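Local coordinates for protein LRIM1 (PDB 3O53) that probably regulates complement-like immunity in the mosquito Anopheles gambiae as a partner of APL1C, here represented by its leucine-rich repeat domain, at residues G9-D19 and N35-L46. Numbering follows the deposited sequence.
Sequences GNRYKIEKVTD and NVKELDLSGNPL. With NAG (2-acetamido-2-deoxy-beta-D-glucopyranose), chain C.
In the N-terminal part of the leucine-rich repeat solenoid, strand 11-15 runs parallel to strand 38-40, and the asparagine of the LxLxxN signature, Asn44, reaches back to the preceding strand. The strand axes approach to 4.7 Å, and the ladder passes from Tyr12 N to Glu38 O (2.9 Å), then from Asp40 N to Tyr12 O and from Ile14 N to Asp40 O. At its start, Asn10 O accepts from both Lys37 N and Glu38 N.

Asn44 replaces the next rungs with its amide. Asn44 ND2 donates to Ile14 O (3.0 Å), which lies within 3° of the amide plane, and also to Leu41 O within its own turn; Asn44 OD1 receives Val17 N at 3.3 Å, from above the carbonyl plane. Val17 CG2 presses on this amide, 3.2 Å from Asn44 CG. On the buried side, with Tyr12 and Leu39, Ile14 lies alongside Leu41, Ile14 CB 3.7 Å from Leu41 CD2, while Ile14 CD1 meets Leu39 CD1.

With CG anti to the carbonyl carbon (chi1 -64°), the Tyr12 ring lies across Val36, whose CG2 makes an off-centre CH-pi contact, and Tyr12 OH accepts from Asn35 ND2 (3.0 Å). The ring and amide planes stand 79° apart. On the face of Arg11 and Glu38, Lys13 runs beside Asp40, with Lys13 CD 3.2 Å from Asp40 OD2, while Lys13 NZ is salt-bridged to Glu15.

Three bonds across both ends of one amide fix its rotation and satisfy backbone groups where strand 38-40 gives way to the type II turn 41-44 and strand 11-15 ends; across the strands, Arg11-Glu38 and Lys13-Asp40 stay beyond salt-bridge range.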
ATOM      1  N   GLY A   9      -6.379  13.293  31.144  1.00 64.47           N
ATOM      2  CA  GLY A   9      -6.032  14.580  30.577  1.00 63.15           C
ATOM      3  C   GLY A   9      -7.022  14.954  29.491  1.00 74.37           C
ATOM      4  O   GLY A   9      -8.217  15.066  29.753  1.00 68.53           O
ATOM      5  N   ASN A  10      -6.531  15.132  28.266  1.00 69.07           N
ATOM      6  CA  ASN A  10      -7.388  15.525  27.154  1.00 64.10           C
ATOM      7  C   ASN A  10      -7.729  14.357  26.231  1.00 64.97           C
ATOM      8  O   ASN A  10      -8.077  14.554  25.062  1.00 55.73           O
ATOM      9  CB  ASN A  10      -6.742  16.659  26.352  1.00 66.18           C
ATOM     10  CG  ASN A  10      -5.418  16.254  25.714  1.00 74.25           C
ATOM     11  OD1 ASN A  10      -5.049  15.078  25.696  1.00 66.42           O
ATOM     12  ND2 ASN A  10      -4.699  17.234  25.183  1.00 67.15           N
ATOM     13  N   ARG A  11      -7.640  13.141  26.754  1.00 57.39           N
ATOM     14  CA  ARG A  11      -7.985  11.972  25.959  1.00 58.33           C
ATOM     15  C   ARG A  11      -9.061  11.164  26.666  1.00 61.16           C
ATOM     16  O   ARG A  11      -8.923  10.801  27.829  1.00 56.47           O
ATOM     17  CB  ARG A  11      -6.747  11.122  25.650  1.00 71.00           C
ATOM     18  CG  ARG A  11      -6.278  10.224  26.771  1.00 94.58           C
ATOM     19  CD  ARG A  11      -5.064   9.413  26.343  1.00108.70           C
ATOM     20  NE  ARG A  11      -3.965  10.263  25.891  1.00114.78           N
ATOM     21  CZ  ARG A  11      -2.779   9.807  25.500  1.00127.96           C
ATOM     22  NH1 ARG A  11      -2.531   8.503  25.501  1.00136.72           N
ATOM     23  NH2 ARG A  11      -1.839  10.654  25.105  1.00123.86           N
ATOM     24  N   TYR A  12     -10.147  10.915  25.942  1.00 59.95           N
ATOM     25  CA  TYR A  12     -11.319  10.243  26.483  1.00 53.12           C
ATOM     26  C   TYR A  12     -11.562   8.911  25.789  1.00 56.69           C
ATOM     27  O   TYR A  12     -11.234   8.741  24.612  1.00 55.10           O
ATOM     28  CB  TYR A  12     -12.550  11.115  26.285  1.00 54.20           C
ATOM     29  CG  TYR A  12     -12.526  12.431  27.021  1.00 60.68           C
ATOM     30  CD1 TYR A  12     -13.339  12.638  28.129  1.00 67.49           C
ATOM     31  CD2 TYR A  12     -11.718  13.476  26.595  1.00 59.06           C
ATOM     32  CE1 TYR A  12     -13.340  13.841  28.800  1.00 68.79           C
ATOM     33  CE2 TYR A  12     -11.707  14.684  27.264  1.00 70.50           C
ATOM     34  CZ  TYR A  12     -12.524  14.860  28.366  1.00 71.75           C
ATOM     35  OH  TYR A  12     -12.528  16.057  29.038  1.00 68.20           O
ATOM     36  N   LYS A  13     -12.169   7.982  26.516  1.00 52.62           N
ATOM     37  CA  LYS A  13     -12.474   6.663  25.987  1.00 52.96           C
ATOM     38  C   LYS A  13     -13.875   6.286  26.437  1.00 60.18           C
ATOM     39  O   LYS A  13     -14.257   6.551  27.574  1.00 57.60           O
ATOM     40  CB  LYS A  13     -11.440   5.647  26.481  1.00 56.68           C
ATOM     41  CG  LYS A  13     -11.710   4.199  26.101  1.00 60.92           C
ATOM     42  CD  LYS A  13     -10.420   3.381  26.167  1.00 77.89           C
ATOM     43  CE  LYS A  13     -10.668   1.928  26.536  1.00 82.24           C
ATOM     44  NZ  LYS A  13     -11.571   1.218  25.595  1.00 71.96           N
ATOM     45  N   ILE A  14     -14.651   5.692  25.538  1.00 59.31           N
ATOM     46  CA  ILE A  14     -16.022   5.328  25.855  1.00 62.38           C
ATOM     47  C   ILE A  14     -16.236   3.842  25.592  1.00 65.04           C
ATOM     48  O   ILE A  14     -15.874   3.336  24.534  1.00 60.97           O
ATOM     49  CB  ILE A  14     -17.028   6.167  25.042  1.00 58.74           C
ATOM     50  CG1 ILE A  14     -16.634   7.648  25.095  1.00 56.79           C
ATOM     51  CG2 ILE A  14     -18.432   5.962  25.572  1.00 51.49           C
ATOM     52  CD1 ILE A  14     -17.641   8.587  24.478  1.00 48.58           C
ATOM     53  N   GLU A  15     -16.812   3.148  26.568  1.00 59.82           N
ATOM     54  CA  GLU A  15     -17.048   1.714  26.456  1.00 67.48           C
ATOM     55  C   GLU A  15     -18.499   1.379  26.769  1.00 63.35           C
ATOM     56  O   GLU A  15     -19.214   2.163  27.395  1.00 62.51           O
ATOM     57  CB  GLU A  15     -16.136   0.946  27.414  1.00 80.84           C
ATOM     58  CG  GLU A  15     -14.664   1.283  27.283  1.00 96.23           C
ATOM     59  CD  GLU A  15     -13.796   0.444  28.198  1.00114.44           C
ATOM     60  OE1 GLU A  15     -12.753   0.949  28.659  1.00125.27           O
ATOM     61  OE2 GLU A  15     -14.162  -0.720  28.461  1.00118.27           O
ATOM     62  N   LYS A  16     -18.930   0.202  26.333  1.00 66.76           N
ATOM     63  CA  LYS A  16     -20.283  -0.261  26.594  1.00 71.35           C
ATOM     64  C   LYS A  16     -21.317   0.700  26.018  1.00 69.45           C
ATOM     65  O   LYS A  16     -22.358   0.939  26.629  1.00 68.00           O
ATOM     66  CB  LYS A  16     -20.498  -0.447  28.100  1.00 85.28           C
ATOM     67  CG  LYS A  16     -19.523  -1.436  28.722  1.00111.21           C
ATOM     68  CD  LYS A  16     -19.945  -1.874  30.113  1.00133.62           C
ATOM     69  CE  LYS A  16     -19.087  -3.036  30.593  1.00155.53           C
ATOM     70  NZ  LYS A  16     -19.403  -3.441  31.988  1.00173.83           N
ATOM     71  N   VAL A  17     -21.019   1.245  24.837  1.00 70.53           N
ATOM     72  CA  VAL A  17     -21.969   2.082  24.111  1.00 62.44           C
ATOM     73  C   VAL A  17     -22.599   1.292  22.976  1.00 64.21           C
ATOM     74  O   VAL A  17     -22.104   0.234  22.592  1.00 71.69           O
ATOM     75  CB  VAL A  17     -21.301   3.330  23.507  1.00 61.30           C
ATOM     76  CG1 VAL A  17     -20.845   4.270  24.598  1.00 69.09           C
ATOM     77  CG2 VAL A  17     -20.131   2.930  22.607  1.00 57.92           C
ATOM     78  N   THR A  18     -23.689   1.821  22.434  1.00 54.20           N
ATOM     79  CA  THR A  18     -24.414   1.167  21.361  1.00 52.54           C
ATOM     80  C   THR A  18     -24.962   2.248  20.447  1.00 56.41           C
ATOM     81  O   THR A  18     -24.896   3.429  20.774  1.00 65.87           O
ATOM     82  CB  THR A  18     -25.598   0.346  21.901  1.00 62.99           C
ATOM     83  OG1 THR A  18     -26.655   1.233  22.289  1.00 63.69           O
ATOM     84  CG2 THR A  18     -25.184  -0.482  23.104  1.00 68.49           C
ATOM     85  N   ASP A  19     -25.512   1.853  19.308  1.00 59.08           N
ATOM     86  CA  ASP A  19     -26.154   2.811  18.419  1.00 63.97           C
ATOM     87  C   ASP A  19     -27.237   3.593  19.174  1.00 64.15           C
ATOM     88  O   ASP A  19     -27.475   4.768  18.897  1.00 60.64           O
ATOM     89  CB  ASP A  19     -26.772   2.093  17.217  1.00 57.42           C
ATOM     90  CG  ASP A  19     -25.731   1.414  16.343  1.00 65.14           C
ATOM     91  OD1 ASP A  19     -24.555   1.842  16.363  1.00 62.15           O
ATOM     92  OD2 ASP A  19     -26.094   0.456  15.627  1.00 66.11           O
ATOM     93  N   ASN A  35     -11.957  20.254  25.814  1.00 54.78           N
ATOM     94  CA  ASN A  35     -10.846  19.447  26.282  1.00 52.77           C
ATOM     95  C   ASN A  35     -10.692  18.107  25.562  1.00 48.50           C
ATOM     96  O   ASN A  35      -9.838  17.301  25.933  1.00 47.49           O
ATOM     97  CB  ASN A  35     -10.996  19.177  27.771  1.00 60.55           C
ATOM     98  CG  ASN A  35      -9.754  18.571  28.369  1.00 63.93           C
ATOM     99  OD1 ASN A  35      -8.638  18.954  28.023  1.00 68.04           O
ATOM    100  ND2 ASN A  35      -9.936  17.612  29.263  1.00 65.44           N
ATOM    101  N   VAL A  36     -11.514  17.864  24.546  1.00 54.27           N
ATOM    102  CA  VAL A  36     -11.476  16.582  23.838  1.00 58.54           C
ATOM    103  C   VAL A  36     -10.509  16.630  22.657  1.00 50.30           C
ATOM    104  O   VAL A  36     -10.858  17.082  21.564  1.00 39.40           O
ATOM    105  CB  VAL A  36     -12.874  16.156  23.342  1.00 59.50           C
ATOM    106  CG1 VAL A  36     -12.805  14.794  22.639  1.00 54.25           C
ATOM    107  CG2 VAL A  36     -13.858  16.117  24.504  1.00 55.43           C
ATOM    108  N   LYS A  37      -9.288  16.167  22.894  1.00 49.87           N
ATOM    109  CA  LYS A  37      -8.277  16.094  21.847  1.00 48.80           C
ATOM    110  C   LYS A  37      -8.242  14.705  21.217  1.00 43.48           C
ATOM    111  O   LYS A  37      -7.986  14.558  20.030  1.00 44.21           O
ATOM    112  CB  LYS A  37      -6.895  16.439  22.410  1.00 51.97           C
ATOM    113  CG  LYS A  37      -5.753  16.045  21.476  1.00 63.11           C
ATOM    114  CD  LYS A  37      -4.393  16.470  22.004  1.00 71.19           C
ATOM    115  CE  LYS A  37      -4.196  17.976  21.924  1.00 69.43           C
ATOM    116  NZ  LYS A  37      -2.748  18.342  22.019  1.00 71.22           N
ATOM    117  N   GLU A  38      -8.489  13.674  22.010  1.00 44.82           N
ATOM    118  CA  GLU A  38      -8.530  12.327  21.465  1.00 48.96           C
ATOM    119  C   GLU A  38      -9.761  11.620  21.998  1.00 49.66           C
ATOM    120  O   GLU A  38     -10.069  11.717  23.181  1.00 46.05           O
ATOM    121  CB  GLU A  38      -7.250  11.557  21.830  1.00 48.25           C
ATOM    122  CG  GLU A  38      -5.964  12.299  21.469  1.00 46.00           C
ATOM    123  CD  GLU A  38      -4.713  11.423  21.549  1.00 61.23           C
ATOM    124  OE1 GLU A  38      -4.847  10.185  21.685  1.00 52.19           O
ATOM    125  OE2 GLU A  38      -3.593  11.979  21.471  1.00 55.58           O
ATOM    126  N   LEU A  39     -10.484  10.939  21.116  1.00 45.03           N
ATOM    127  CA  LEU A  39     -11.639  10.144  21.515  1.00 47.85           C
ATOM    128  C   LEU A  39     -11.454   8.714  21.034  1.00 48.19           C
ATOM    129  O   LEU A  39     -11.200   8.472  19.855  1.00 47.22           O
ATOM    130  CB  LEU A  39     -12.931  10.720  20.932  1.00 43.16           C
ATOM    131  CG  LEU A  39     -14.198   9.930  21.273  1.00 47.01           C
ATOM    132  CD1 LEU A  39     -14.365   9.821  22.782  1.00 49.31           C
ATOM    133  CD2 LEU A  39     -15.452  10.557  20.639  1.00 40.70           C
ATOM    134  N   ASP A  40     -11.602   7.771  21.953  1.00 42.09           N
ATOM    135  CA  ASP A  40     -11.416   6.362  21.654  1.00 52.71           C
ATOM    136  C   ASP A  40     -12.735   5.616  21.833  1.00 54.68           C
ATOM    137  O   ASP A  40     -13.247   5.502  22.944  1.00 50.81           O
ATOM    138  CB  ASP A  40     -10.338   5.779  22.573  1.00 56.46           C
ATOM    139  CG  ASP A  40     -10.107   4.302  22.342  1.00 62.12           C
ATOM    140  OD1 ASP A  40     -10.611   3.769  21.332  1.00 59.63           O
ATOM    141  OD2 ASP A  40      -9.417   3.673  23.172  1.00 59.21           O
ATOM    142  N   LEU A  41     -13.288   5.126  20.727  1.00 44.59           N
ATOM    143  CA  LEU A  41     -14.553   4.399  20.749  1.00 41.77           C
ATOM    144  C   LEU A  41     -14.377   2.938  20.352  1.00 41.00           C
ATOM    145  O   LEU A  41     -15.345   2.264  19.996  1.00 40.32           O
ATOM    146  CB  LEU A  41     -15.560   5.059  19.800  1.00 43.47           C
ATOM    147  CG  LEU A  41     -15.814   6.546  20.036  1.00 51.84           C
ATOM    148  CD1 LEU A  41     -16.874   7.062  19.078  1.00 49.54           C
ATOM    149  CD2 LEU A  41     -16.228   6.799  21.475  1.00 53.38           C
ATOM    150  N   SER A  42     -13.145   2.448  20.412  1.00 43.81           N
ATOM    151  CA  SER A  42     -12.836   1.108  19.920  1.00 53.23           C
ATOM    152  C   SER A  42     -13.519   0.013  20.730  1.00 57.83           C
ATOM    153  O   SER A  42     -13.799   0.187  21.915  1.00 61.05           O
ATOM    154  CB  SER A  42     -11.322   0.884  19.933  1.00 59.61           C
ATOM    155  OG  SER A  42     -10.769   1.240  21.186  1.00 61.92           O
ATOM    156  N   GLY A  43     -13.789  -1.114  20.079  1.00 55.07           N
ATOM    157  CA  GLY A  43     -14.267  -2.302  20.767  1.00 62.36           C
ATOM    158  C   GLY A  43     -15.774  -2.404  20.911  1.00 65.20           C
ATOM    159  O   GLY A  43     -16.294  -3.434  21.336  1.00 73.34           O
ATOM    160  N   ASN A  44     -16.482  -1.342  20.557  1.00 53.29           N
ATOM    161  CA  ASN A  44     -17.931  -1.318  20.702  1.00 49.05           C
ATOM    162  C   ASN A  44     -18.642  -1.897  19.486  1.00 61.25           C
ATOM    163  O   ASN A  44     -18.002  -2.222  18.488  1.00 66.51           O
ATOM    164  CB  ASN A  44     -18.381   0.109  20.960  1.00 48.21           C
ATOM    165  CG  ASN A  44     -17.938   0.607  22.316  1.00 60.59           C
ATOM    166  OD1 ASN A  44     -18.341   0.071  23.348  1.00 62.42           O
ATOM    167  ND2 ASN A  44     -17.097   1.633  22.323  1.00 58.47           N
ATOM    168  N   PRO A  45     -19.970  -2.054  19.581  1.00 66.06           N
ATOM    169  CA  PRO A  45     -20.801  -2.541  18.477  1.00 61.87           C
ATOM    170  C   PRO A  45     -21.419  -1.418  17.653  1.00 57.91           C
ATOM    171  O   PRO A  45     -22.494  -1.609  17.083  1.00 55.38           O
ATOM    172  CB  PRO A  45     -21.907  -3.304  19.201  1.00 68.11           C
ATOM    173  CG  PRO A  45     -22.058  -2.591  20.510  1.00 66.63           C
ATOM    174  CD  PRO A  45     -20.732  -1.951  20.838  1.00 72.40           C
ATOM    175  N   LEU A  46     -20.765  -0.263  17.599  1.00 50.90           N
ATOM    176  CA  LEU A  46     -21.283   0.857  16.825  1.00 49.49           C
ATOM    177  C   LEU A  46     -21.342   0.503  15.341  1.00 52.86           C
ATOM    178  O   LEU A  46     -20.366   0.021  14.771  1.00 47.72           O
ATOM    179  CB  LEU A  46     -20.420   2.098  17.026  1.00 49.85           C
ATOM    180  CG  LEU A  46     -20.364   2.628  18.456  1.00 50.87           C
ATOM    181  CD1 LEU A  46     -19.398   3.794  18.560  1.00 52.17           C
ATOM    182  CD2 LEU A  46     -21.755   3.037  18.922  1.00 51.45           C
TER
HETATM  183  C1  NAG C   1      -7.139   2.271  18.562  1.00 40.37           C
HETATM  184  C2  NAG C   1      -5.633   2.458  18.626  1.00 40.52           C
HETATM  185  C3  NAG C   1      -4.942   1.109  18.500  1.00 49.25           C
HETATM  186  C4  NAG C   1      -5.521   0.108  19.490  1.00 54.83           C
HETATM  187  C5  NAG C   1      -7.035   0.046  19.382  1.00 48.97           C
HETATM  188  C6  NAG C   1      -7.605  -0.872  20.455  1.00 51.25           C
HETATM  189  C7  NAG C   1      -4.625   4.458  17.660  1.00 42.63           C
HETATM  190  C8  NAG C   1      -4.289   5.141  16.373  1.00 34.65           C
HETATM  191  N2  NAG C   1      -5.215   3.278  17.518  1.00 37.24           N
HETATM  192  O3  NAG C   1      -3.560   1.285  18.678  1.00 42.04           O
HETATM  193  O4  NAG C   1      -4.998  -1.156  19.194  1.00 62.23           O
HETATM  194  O5  NAG C   1      -7.577   1.342  19.529  1.00 46.80           O
HETATM  195  O6  NAG C   1      -7.303  -0.332  21.724  1.00 48.13           O
HETATM  196  O7  NAG C   1      -4.361   4.976  18.748  1.00 48.28           O
HETATM  197  O   HOH W   1      -3.008  13.734  24.081  1.00 54.92           O
HETATM  198  O   HOH W   2      -1.849  16.345  24.340  1.00 58.74           O
HETATM  199  O   HOH W   3     -13.096   2.561  23.578  1.00 44.90           O
HETATM  200  O   HOH W   4     -24.868  -0.810  18.567  1.00 52.58           O